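PcaV transcriptional regulator (Streptomyces coelicolor, PDB 4FHT) binds 3,4-dihydroxybenzoate and, as a member of the MarR family, probably controls transcription by binding DNA as a dimer. Local coordinates at residues Ser38-Val43 / Ser74-Arg79; Arg79-Lys84 / Thr99-Arg104. All blocks are in the same frame, centred on the assembly; numbering follows the deposited sequence.

How the contacts relate
After helix 13-31 the chain enters helix 38-49 at its binding-site end, passes through helix 55-62 and returns along helix 66-79, whose last turns meet 38-43 in contact 1. That closes a largely helical excursion of 30 residues. Contact 2 then follows in series: past Arg79, which both contacts share, the chain runs out and back through the antiparallel strands 82-86 and 94-98, and the start of helix 100-121 closes on 79-84. The two loops neither nest nor cross. With centres about 9 Å apart, they join chiefly round Leu76, whose O probably accepts a hydrogen bond from Leu81 N and whose CB packs on Leu82, tying the helix-turn-helix to wing and long helix.

Contact 1 (Ser38-Val43 / Ser74-Arg79); sequences SPQYAV and SRLGRR. With DHB (3,4-dihydroxybenzoic acid), chain D.
Gln40 and Leu76 form the middle of this helix-helix packing in the winged helix-turn-helix of the MarR fold, where helix 38-49 crosses the end of helix 66-79, the presumed recognition helix. The axes of the two short segments pass 10.8 Å apart and cross steeply at -81°, so side chains rather than backbones bridge the gap, over a short length. The tight, buried part is made by the two methyls of Leu76: CD2 crosses the Gln40 stem at a slant, 3.8 Å from Gln40 CB, while CD1 meets Val43 CG1, also at 3.8 Å. Val72 and Ile69 of the second helix extend this apolar layer round Val43.

Toward solvent the fit is looser and polar. With CG anti to its carbonyl carbon (chi1 -75°) and the chain extended beyond, Gln40 carries its amide out between two arginines. NE2 rests 3.3 Å from the aliphatic CG of Arg75, whose exposed side chain is poorly ordered. OE1 accepts a hydrogen bond from Thr37 N and has Arg79 NH1 3.3 Å away; that same NH1 bonds to Thr36 OG1.

The first turns of helix 38-49 also border the 3,4-dihydroxybenzoate site, which His24 and, from the second subunit, His12, His15 and Arg18 complete with hydrogen bonds. Ala42 CB comes within 3.3 Å of ligand O2, and Ser38 OG donates a 2.6 Å hydrogen bond to the other carboxylate oxygen, O1.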
loop_
_atom_site.group_PDB
_atom_site.type_symbol
_atom_site.label_atom_id
_atom_site.label_comp_id
_atom_site.label_asym_id
_atom_site.label_seq_id
_atom_site.Cartn_x
_atom_site.Cartn_y
_atom_site.Cartn_z
ATOM N N SER B 38 -0.362 5.273 10.822
ATOM C CA SER B 38 -1.478 4.339 10.929
ATOM C C SER B 38 -1.111 2.977 11.547
ATOM O O SER B 38 -1.924 2.399 12.267
ATOM C CB SER B 38 -2.201 4.181 9.583
ATOM O OG SER B 38 -1.593 3.205 8.757
ATOM N N PRO B 39 0.104 2.455 11.274
ATOM C CA PRO B 39 0.485 1.263 12.044
ATOM C C PRO B 39 0.578 1.542 13.545
ATOM O O PRO B 39 0.226 0.682 14.354
ATOM C CB PRO B 39 1.868 0.914 11.483
ATOM C CG PRO B 39 1.839 1.425 10.089
ATOM C CD PRO B 39 1.041 2.701 10.160
ATOM N N GLN B 40 1.043 2.734 13.908
ATOM C CA GLN B 40 1.133 3.122 15.312
ATOM C C GLN B 40 -0.249 3.187 15.958
ATOM O O GLN B 40 -0.431 2.732 17.084
ATOM C CB GLN B 40 1.866 4.459 15.462
ATOM C CG GLN B 40 3.378 4.368 15.267
ATOM C CD GLN B 40 4.041 5.729 15.140
ATOM O OE1 GLN B 40 3.417 6.764 15.372
ATOM N NE2 GLN B 40 5.315 5.732 14.764
ATOM N N TYR B 41 -1.220 3.745 15.241
ATOM C CA TYR B 41 -2.586 3.807 15.745
ATOM C C TYR B 41 -3.177 2.414 15.922
ATOM O O TYR B 41 -3.874 2.151 16.902
ATOM C CB TYR B 41 -3.492 4.639 14.828
ATOM C CG TYR B 41 -4.945 4.579 15.248
ATOM C CD1 TYR B 41 -5.442 5.442 16.218
ATOM C CD2 TYR B 41 -5.815 3.642 14.694
ATOM C CE1 TYR B 41 -6.768 5.380 16.618
ATOM C CE2 TYR B 41 -7.136 3.572 15.088
ATOM C CZ TYR B 41 -7.610 4.445 16.046
ATOM O OH TYR B 41 -8.929 4.377 16.433
ATOM N N ALA B 42 -2.905 1.533 14.963
ATOM C CA ALA B 42 -3.418 0.168 14.998
ATOM C C ALA B 42 -2.950 -0.550 16.254
ATOM O O ALA B 42 -3.707 -1.298 16.876
ATOM C CB ALA B 42 -2.981 -0.597 13.761
ATOM N N VAL B 43 -1.696 -0.319 16.622
ATOM C CA VAL B 43 -1.129 -0.913 17.825
ATOM C C VAL B 43 -1.796 -0.319 19.061
ATOM O O VAL B 43 -2.190 -1.046 19.972
ATOM C CB VAL B 43 0.395 -0.707 17.886
ATOM C CG1 VAL B 43 0.947 -1.147 19.238
ATOM C CG2 VAL B 43 1.066 -1.466 16.753
ATOM N N SER B 74 8.566 0.000 19.869
ATOM C CA SER B 74 9.694 0.737 20.421
ATOM C C SER B 74 9.537 2.238 20.205
ATOM O O SER B 74 9.847 3.036 21.089
ATOM C CB SER B 74 11.000 0.246 19.797
ATOM O OG SER B 74 11.125 -1.160 19.943
ATOM N N ARG B 75 9.055 2.615 19.025
ATOM C CA ARG B 75 8.804 4.016 18.708
ATOM C C ARG B 75 7.712 4.593 19.605
ATOM O O ARG B 75 7.835 5.709 20.110
ATOM C CB ARG B 75 8.421 4.166 17.232
ATOM C CG ARG B 75 7.868 5.532 16.857
ATOM C CD ARG B 75 8.886 6.640 17.069
ATOM N NE ARG B 75 8.334 7.951 16.736
ATOM C CZ ARG B 75 8.981 9.101 16.899
ATOM N NH1 ARG B 75 10.212 9.110 17.394
ATOM N NH2 ARG B 75 8.397 10.245 16.568
ATOM N N LEU B 76 6.647 3.824 19.804
ATOM C CA LEU B 76 5.570 4.236 20.698
ATOM C C LEU B 76 6.067 4.326 22.136
ATOM O O LEU B 76 5.625 5.181 22.900
ATOM C CB LEU B 76 4.389 3.272 20.607
ATOM C CG LEU B 76 3.611 3.321 19.293
ATOM C CD1 LEU B 76 2.474 2.317 19.312
ATOM C CD2 LEU B 76 3.091 4.726 19.049
ATOM N N GLY B 77 6.990 3.441 22.494
ATOM C CA GLY B 77 7.600 3.473 23.811
ATOM C C GLY B 77 8.381 4.758 24.020
ATOM O O GLY B 77 8.231 5.425 25.045
ATOM N N ARG B 78 9.206 5.107 23.038
ATOM C CA ARG B 78 10.021 6.319 23.099
ATOM C C ARG B 78 9.176 7.587 23.189
ATOM O O ARG B 78 9.572 8.560 23.832
ATOM C CB ARG B 78 10.970 6.394 21.897
ATOM C CG ARG B 78 12.147 5.427 21.980
ATOM C CD ARG B 78 13.116 5.596 20.813
ATOM N NE ARG B 78 12.842 4.670 19.716
ATOM C CZ ARG B 78 12.291 5.020 18.557
ATOM N NH1 ARG B 78 11.959 6.284 18.334
ATOM N NH2 ARG B 78 12.079 4.107 17.619
ATOM N N ARG B 79 8.010 7.569 22.549
ATOM C CA ARG B 79 7.092 8.702 22.603
ATOM C C ARG B 79 6.345 8.770 23.936
ATOM O O ARG B 79 5.715 9.779 24.253
ATOM C CB ARG B 79 6.094 8.644 21.445
ATOM C CG ARG B 79 6.711 8.894 20.082
ATOM C CD ARG B 79 5.647 8.914 18.996
ATOM N NE ARG B 79 4.591 9.882 19.282
ATOM C CZ ARG B 79 3.527 10.069 18.509
ATOM N NH1 ARG B 79 3.375 9.353 17.404
ATOM N NH2 ARG B 79 2.611 10.969 18.843
HETATM C C1 DHB D . -4.757 1.364 10.057
HETATM C C2 DHB D . -4.998 2.313 9.071
HETATM C C3 DHB D . -6.106 3.145 9.162
HETATM O O3 DHB D . -6.354 4.087 8.188
HETATM C C4 DHB D . -6.976 3.028 10.233
HETATM O O4 DHB D . -8.065 3.866 10.314
HETATM C C5 DHB D . -6.739 2.081 11.218
HETATM C C6 DHB D . -5.628 1.249 11.132
HETATM C C DHB D . -3.566 0.467 9.967
HETATM O O1 DHB D . -2.517 0.853 9.380
HETATM O O2 DHB D . -3.608 -0.677 10.490
#

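Contact 2 (Arg79-Lys84 / Thr99-Arg104); sequences RGLLDK and TDEGLR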
loop_
_atom_site.group_PDB
_atom_site.type_symbol
_atom_site.label_atom_id
_atom_site.label_comp_id
_atom_site.label_asym_id
_atom_site.label_seq_id
_atom_site.Cartn_x
_atom_site.Cartn_y
_atom_site.Cartn_z
ATOM N N ARG B 79 8.010 7.569 22.549
ATOM C CA ARG B 79 7.092 8.702 22.603
ATOM C C ARG B 79 6.345 8.770 23.936
ATOM O O ARG B 79 5.715 9.779 24.253
ATOM C CB ARG B 79 6.094 8.644 21.445
ATOM C CG ARG B 79 6.711 8.894 20.082
ATOM C CD ARG B 79 5.647 8.914 18.996
ATOM N NE ARG B 79 4.591 9.882 19.282
ATOM C CZ ARG B 79 3.527 10.069 18.509
ATOM N NH1 ARG B 79 3.375 9.353 17.404
ATOM N NH2 ARG B 79 2.611 10.969 18.843
ATOM N N GLY B 80 6.417 7.692 24.710
ATOM C CA GLY B 80 5.765 7.640 26.005
ATOM C C GLY B 80 4.286 7.322 25.908
ATOM O O GLY B 80 3.508 7.657 26.802
ATOM N N LEU B 81 3.894 6.668 24.820
ATOM C CA LEU B 81 2.494 6.317 24.609
ATOM C C LEU B 81 2.206 4.874 25.019
ATOM O O LEU B 81 1.051 4.452 25.065
ATOM C CB LEU B 81 2.110 6.531 23.142
ATOM C CG LEU B 81 2.425 7.913 22.564
ATOM C CD1 LEU B 81 1.983 8.004 21.108
ATOM C CD2 LEU B 81 1.777 9.004 23.398
ATOM N N LEU B 82 3.260 4.127 25.327
ATOM C CA LEU B 82 3.144 2.690 25.563
ATOM C C LEU B 82 4.174 2.208 26.587
ATOM O O LEU B 82 5.279 2.745 26.667
ATOM C CB LEU B 82 3.294 1.949 24.228
ATOM C CG LEU B 82 3.539 0.443 24.125
ATOM C CD1 LEU B 82 2.980 -0.066 22.806
ATOM C CD2 LEU B 82 5.027 0.124 24.213
ATOM N N ASP B 83 3.807 1.191 27.366
ATOM C CA ASP B 83 4.692 0.647 28.396
ATOM C C ASP B 83 4.784 -0.876 28.363
ATOM O O ASP B 83 3.937 -1.552 27.778
ATOM C CB ASP B 83 4.242 1.096 29.787
ATOM C CG ASP B 83 4.787 2.455 30.165
ATOM O OD1 ASP B 83 5.870 2.820 29.659
ATOM O OD2 ASP B 83 4.141 3.154 30.974
ATOM N N LYS B 84 5.820 -1.405 29.007
ATOM C CA LYS B 84 6.009 -2.847 29.121
ATOM C C LYS B 84 5.958 -3.302 30.576
ATOM O O LYS B 84 6.316 -2.551 31.485
ATOM C CB LYS B 84 7.337 -3.273 28.490
ATOM C CG LYS B 84 7.380 -3.146 26.976
ATOM C CD LYS B 84 8.701 -3.651 26.423
ATOM C CE LYS B 84 8.741 -3.551 24.907
ATOM N NZ LYS B 84 10.058 -3.978 24.357
ATOM N N THR B 99 -0.323 3.961 28.086
ATOM C CA THR B 99 -0.169 5.014 29.079
ATOM C C THR B 99 -1.348 5.968 28.965
ATOM O O THR B 99 -2.150 5.860 28.035
ATOM C CB THR B 99 1.128 5.810 28.863
ATOM O OG1 THR B 99 1.068 6.494 27.605
ATOM C CG2 THR B 99 2.331 4.880 28.872
ATOM N N ASP B 100 -1.448 6.901 29.909
ATOM C CA ASP B 100 -2.480 7.931 29.870
ATOM C C ASP B 100 -2.431 8.680 28.542
ATOM O O ASP B 100 -3.462 8.940 27.923
ATOM C CB ASP B 100 -2.302 8.920 31.027
ATOM C CG ASP B 100 -2.480 8.272 32.391
ATOM O OD1 ASP B 100 -1.783 8.685 33.341
ATOM O OD2 ASP B 100 -3.316 7.356 32.517
ATOM N N GLU B 101 -1.219 9.014 28.110
ATOM C CA GLU B 101 -1.015 9.739 26.861
ATOM C C GLU B 101 -1.391 8.910 25.643
ATOM O O GLU B 101 -1.971 9.427 24.690
ATOM C CB GLU B 101 0.435 10.206 26.747
ATOM C CG GLU B 101 0.644 11.630 27.210
ATOM C CD GLU B 101 -0.123 12.624 26.363
ATOM O OE1 GLU B 101 -0.914 13.405 26.932
ATOM O OE2 GLU B 101 0.066 12.623 25.129
ATOM N N GLY B 102 -1.047 7.627 25.676
ATOM C CA GLY B 102 -1.385 6.714 24.599
ATOM C C GLY B 102 -2.878 6.659 24.339
ATOM O O GLY B 102 -3.319 6.752 23.193
ATOM N N LEU B 103 -3.656 6.515 25.407
ATOM C CA LEU B 103 -5.112 6.487 25.296
ATOM C C LEU B 103 -5.650 7.834 24.815
ATOM O O LEU B 103 -6.618 7.893 24.056
ATOM C CB LEU B 103 -5.747 6.111 26.637
ATOM C CG LEU B 103 -7.279 6.078 26.666
ATOM C CD1 LEU B 103 -7.816 5.131 25.602
ATOM C CD2 LEU B 103 -7.787 5.683 28.047
ATOM N N ARG B 104 -5.013 8.913 25.258
ATOM C CA ARG B 104 -5.402 10.255 24.844
ATOM C C ARG B 104 -5.167 10.446 23.348
ATOM O O ARG B 104 -5.998 11.027 22.647
ATOM C CB ARG B 104 -4.628 11.304 25.642
ATOM C CG ARG B 104 -4.968 12.739 25.284
ATOM C CD ARG B 104 -4.051 13.711 26.011
ATOM N NE ARG B 104 -4.186 15.077 25.513
ATOM C CZ ARG B 104 -3.541 15.552 24.451
ATOM N NH1 ARG B 104 -2.716 14.770 23.767
ATOM N NH2 ARG B 104 -3.724 16.809 24.069
#
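Leu81, whose CD2 reaches Glu101 CB at 3.8 Å, spreads its other methyl over a flat group: CD1 stands 3.5 Å above the plane of the Arg79 guanidinium, over the centre of one face. Glu35 makes a long, weak ion pair with NH2 of that group. The carboxylate of Asp83, the second flat group, is met by a methyl instead, with OD2 3.3 Å from Thr99 CG2 and the two side chains at about a right angle.

Thr99, whose methyl meets Asp83, also joins two helix ends. Its chi1 of 64° places the hydroxyl between the backbone N and the carbonyl carbon, where it faces both Gly80 O and Gly102 N. OG1 donates to Gly80 O at 2.8 Å, approaching 21° out of the carbonyl plane, and accepts from Gly102 N at 3.1 Å. The second bond makes Thr99 the N-cap of helix 100-121; the first reaches the Schellman motif in which Gly80, with positive phi, ends helix 66-79. This is where the winged helix-turn-helix turns into its wing, strand 82-86 pairing with strand 94-98 before the chain enters the long helix. A valine in place of Thr99 would probably leave Gly80 O without its hydroxyl donor and Gly102 N without its capping acceptor, so that the helix start would be held to the turn by fewer bonds.

The backbones also meet directly. Thr99 N gives a weak hydrogen bond to Leu81 O, and Gly102, having no side chain, lets its CA come to 3.4 Å from that same oxygen in a CA-H...O contact, with an angle of 142° at the hydrogen.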